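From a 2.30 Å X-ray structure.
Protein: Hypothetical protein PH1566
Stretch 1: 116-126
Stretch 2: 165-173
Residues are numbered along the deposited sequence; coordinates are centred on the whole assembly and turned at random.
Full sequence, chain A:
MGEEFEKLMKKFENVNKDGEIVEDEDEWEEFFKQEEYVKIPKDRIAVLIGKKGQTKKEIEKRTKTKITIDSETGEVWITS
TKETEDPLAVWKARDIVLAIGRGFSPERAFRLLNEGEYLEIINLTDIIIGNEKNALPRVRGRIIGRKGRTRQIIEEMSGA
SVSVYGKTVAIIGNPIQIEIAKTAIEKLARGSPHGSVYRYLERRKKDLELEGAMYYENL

Stretch 1 (116-126) GEYLEIINLTD
Stretch 2 165-173: YGKTVAIIG

Strands 118-123 and 168-173 run antiparallel, their directions 163° apart and their axes approaching to 4.6 Å. Tyr-118 faces Gly-173, Glu-120 faces Ile-171 and Ile-122 faces Val-169 as hydrogen-bonded pairs; each gives two backbone bonds, such as Ile-171 N to Glu-120 O at 2.8 Å and Ile-122 N to Val-169 O at 2.8 Å. Between them, Leu-119/Ile-172, Ile-121/Ala-170 and Asn-123/Thr-168 are non-hydrogen-bonded pairs. Leu-124 N extends the ladder to Lys-167 O (2.8 Å), beside the type II' turn Tyr-165 to Thr-168, where Gly-166 takes phi/psi 51/-119, a positive phi that favours glycine.

Side chains follow the alternation. On the face of Leu-119, Ile-121 and Asn-123, small Ala-170 receives two neighbours: Ile-121, chi1 -39° and chi2 m, sets CD1 3.5 Å from Ala-170 CB, while Leu-119, t then p, brings CD1 to 4.2 Å from that CB. Ile-172 (m,t) presents CG1 to Leu-119 CD1 at 3.9 Å; Thr-168 is p, its CG2 3.7 Å from Ile-121 CG2.

On the other face, Ile-122 (m,m) and Glu-120 (chi1 t) lead their ends away from the partner strand, and Ile-171 (m,t) projects beside Glu-120. Past the strand, Leu-124 (m,t) points toward the partner, which leaves Leu-124 CD2 only 3.1 Å from CG2 of Val-169 (chi1 t), an unusually short methyl contact that should not be copied as ideal packing.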

# COMPACT_ATOMS: atom_id res chain seq x y z
N GLY A 116 5.34 3.36 13.64
CA GLY A 116 6.27 3.99 12.73
C GLY A 116 6.09 3.59 11.28
O GLY A 116 6.83 4.02 10.43
N GLU A 117 5.11 2.74 10.98
CA GLU A 117 4.92 2.31 9.59
C GLU A 117 3.80 3.14 8.96
O GLU A 117 2.76 3.37 9.60
CB GLU A 117 4.63 0.82 9.49
CG GLU A 117 5.45 0.12 8.45
CD GLU A 117 6.72 -0.48 8.96
OE1 GLU A 117 7.16 -0.23 10.09
OE2 GLU A 117 7.33 -1.23 8.22
N TYR A 118 4.03 3.58 7.73
CA TYR A 118 3.11 4.47 7.01
C TYR A 118 2.88 3.92 5.61
O TYR A 118 3.63 3.07 5.12
CB TYR A 118 3.70 5.88 6.89
CG TYR A 118 3.93 6.59 8.22
CD1 TYR A 118 3.04 7.54 8.70
CD2 TYR A 118 5.05 6.29 8.99
CE1 TYR A 118 3.26 8.18 9.93
CE2 TYR A 118 5.28 6.92 10.22
CZ TYR A 118 4.37 7.84 10.68
OH TYR A 118 4.64 8.47 11.89
N LEU A 119 1.84 4.45 4.98
CA LEU A 119 1.44 4.09 3.65
C LEU A 119 1.64 5.33 2.82
O LEU A 119 1.31 6.41 3.27
CB LEU A 119 -0.05 3.70 3.61
CG LEU A 119 -0.64 3.47 2.24
CD1 LEU A 119 0.05 2.33 1.44
CD2 LEU A 119 -2.18 3.24 2.37
N GLU A 120 2.20 5.18 1.62
CA GLU A 120 2.31 6.27 0.67
C GLU A 120 1.85 5.78 -0.69
O GLU A 120 2.40 4.82 -1.21
CB GLU A 120 3.73 6.88 0.62
CG GLU A 120 3.98 7.76 -0.66
CD GLU A 120 4.87 8.98 -0.47
OE1 GLU A 120 4.78 9.91 -1.30
OE2 GLU A 120 5.67 9.05 0.49
N ILE A 121 0.85 6.44 -1.26
CA ILE A 121 0.38 6.14 -2.62
C ILE A 121 0.82 7.20 -3.63
O ILE A 121 0.57 8.39 -3.47
CB ILE A 121 -1.16 6.04 -2.74
CG1 ILE A 121 -1.81 5.36 -1.54
CG2 ILE A 121 -1.57 5.39 -4.07
CD1 ILE A 121 -1.52 3.94 -1.41
N ILE A 122 1.47 6.74 -4.69
CA ILE A 122 1.99 7.59 -5.75
C ILE A 122 1.22 7.34 -7.04
O ILE A 122 1.10 6.20 -7.47
CB ILE A 122 3.51 7.28 -5.99
CG1 ILE A 122 4.35 7.65 -4.76
CG2 ILE A 122 4.04 8.01 -7.19
CD1 ILE A 122 4.09 9.09 -4.25
N ASN A 123 0.69 8.40 -7.65
CA ASN A 123 0.12 8.28 -8.99
C ASN A 123 1.27 8.23 -9.98
O ASN A 123 2.09 9.14 -10.02
CB ASN A 123 -0.85 9.43 -9.32
CG ASN A 123 -2.07 9.47 -8.38
OD1 ASN A 123 -2.88 8.53 -8.34
ND2 ASN A 123 -2.22 10.59 -7.66
N LEU A 124 1.32 7.16 -10.76
CA LEU A 124 2.40 6.91 -11.71
C LEU A 124 2.54 8.06 -12.67
O LEU A 124 3.64 8.37 -13.16
CB LEU A 124 2.15 5.63 -12.49
CG LEU A 124 2.45 4.30 -11.80
CD1 LEU A 124 2.14 3.13 -12.70
CD2 LEU A 124 3.86 4.28 -11.32
N THR A 125 1.41 8.72 -12.89
CA THR A 125 1.33 9.83 -13.80
C THR A 125 2.23 11.01 -13.43
O THR A 125 2.71 11.71 -14.32
CB THR A 125 -0.13 10.26 -14.01
OG1 THR A 125 -0.29 10.57 -15.38
CG2 THR A 125 -0.53 11.45 -13.15
N ASP A 126 2.48 11.24 -12.14
CA ASP A 126 3.27 12.42 -11.82
C ASP A 126 4.68 12.13 -11.33
O ASP A 126 5.28 12.94 -10.61
CB ASP A 126 2.49 13.47 -10.99
CG ASP A 126 1.90 12.91 -9.73
OD1 ASP A 126 2.68 12.64 -8.80
OD2 ASP A 126 0.66 12.79 -9.66
N TYR A 165 0.19 -1.21 -9.13
CA TYR A 165 -1.17 -1.64 -9.39
C TYR A 165 -1.88 -0.51 -10.13
O TYR A 165 -1.96 0.61 -9.64
CB TYR A 165 -1.90 -1.99 -8.06
CG TYR A 165 -3.27 -2.57 -8.27
CD1 TYR A 165 -4.40 -1.76 -8.19
CD2 TYR A 165 -3.45 -3.93 -8.59
CE1 TYR A 165 -5.68 -2.27 -8.43
CE2 TYR A 165 -4.73 -4.46 -8.81
CZ TYR A 165 -5.84 -3.62 -8.72
OH TYR A 165 -7.12 -4.13 -8.92
N GLY A 166 -2.37 -0.82 -11.34
CA GLY A 166 -3.05 0.15 -12.18
C GLY A 166 -2.23 1.42 -12.33
O GLY A 166 -1.09 1.38 -12.83
N LYS A 167 -2.80 2.53 -11.87
CA LYS A 167 -2.23 3.85 -12.07
C LYS A 167 -1.38 4.33 -10.88
O LYS A 167 -0.96 5.49 -10.85
CB LYS A 167 -3.35 4.86 -12.41
CG LYS A 167 -4.04 4.58 -13.76
CD LYS A 167 -5.00 5.70 -14.16
CE LYS A 167 -4.27 6.84 -14.90
NZ LYS A 167 -5.22 7.80 -15.54
N THR A 168 -1.11 3.45 -9.92
CA THR A 168 -0.36 3.85 -8.73
C THR A 168 0.77 2.89 -8.42
O THR A 168 0.78 1.76 -8.89
CB THR A 168 -1.23 3.91 -7.46
OG1 THR A 168 -1.75 2.60 -7.17
CG2 THR A 168 -2.40 4.93 -7.60
N VAL A 169 1.71 3.38 -7.62
CA VAL A 169 2.63 2.54 -6.86
C VAL A 169 2.33 2.88 -5.43
O VAL A 169 2.13 4.05 -5.12
CB VAL A 169 4.15 2.89 -7.11
CG1 VAL A 169 5.06 1.78 -6.59
CG2 VAL A 169 4.40 3.08 -8.54
N ALA A 170 2.29 1.88 -4.55
CA ALA A 170 2.03 2.13 -3.12
C ALA A 170 3.17 1.54 -2.29
O ALA A 170 3.69 0.49 -2.62
CB ALA A 170 0.69 1.56 -2.68
N ILE A 171 3.56 2.23 -1.22
CA ILE A 171 4.73 1.90 -0.43
C ILE A 171 4.34 1.86 1.04
O ILE A 171 3.55 2.67 1.50
CB ILE A 171 5.88 2.92 -0.65
CG1 ILE A 171 6.07 3.21 -2.14
CG2 ILE A 171 7.18 2.38 -0.01
CD1 ILE A 171 7.14 4.31 -2.49
N ILE A 172 4.86 0.86 1.75
CA ILE A 172 4.66 0.70 3.19
C ILE A 172 6.01 0.58 3.84
O ILE A 172 6.82 -0.23 3.41
CB ILE A 172 3.80 -0.55 3.57
CG1 ILE A 172 2.37 -0.40 3.05
CG2 ILE A 172 3.76 -0.69 5.09
CD1 ILE A 172 1.56 -1.72 3.05
N GLY A 173 6.27 1.42 4.82
CA GLY A 173 7.59 1.52 5.38
C GLY A 173 7.63 2.54 6.48
O GLY A 173 6.69 3.31 6.64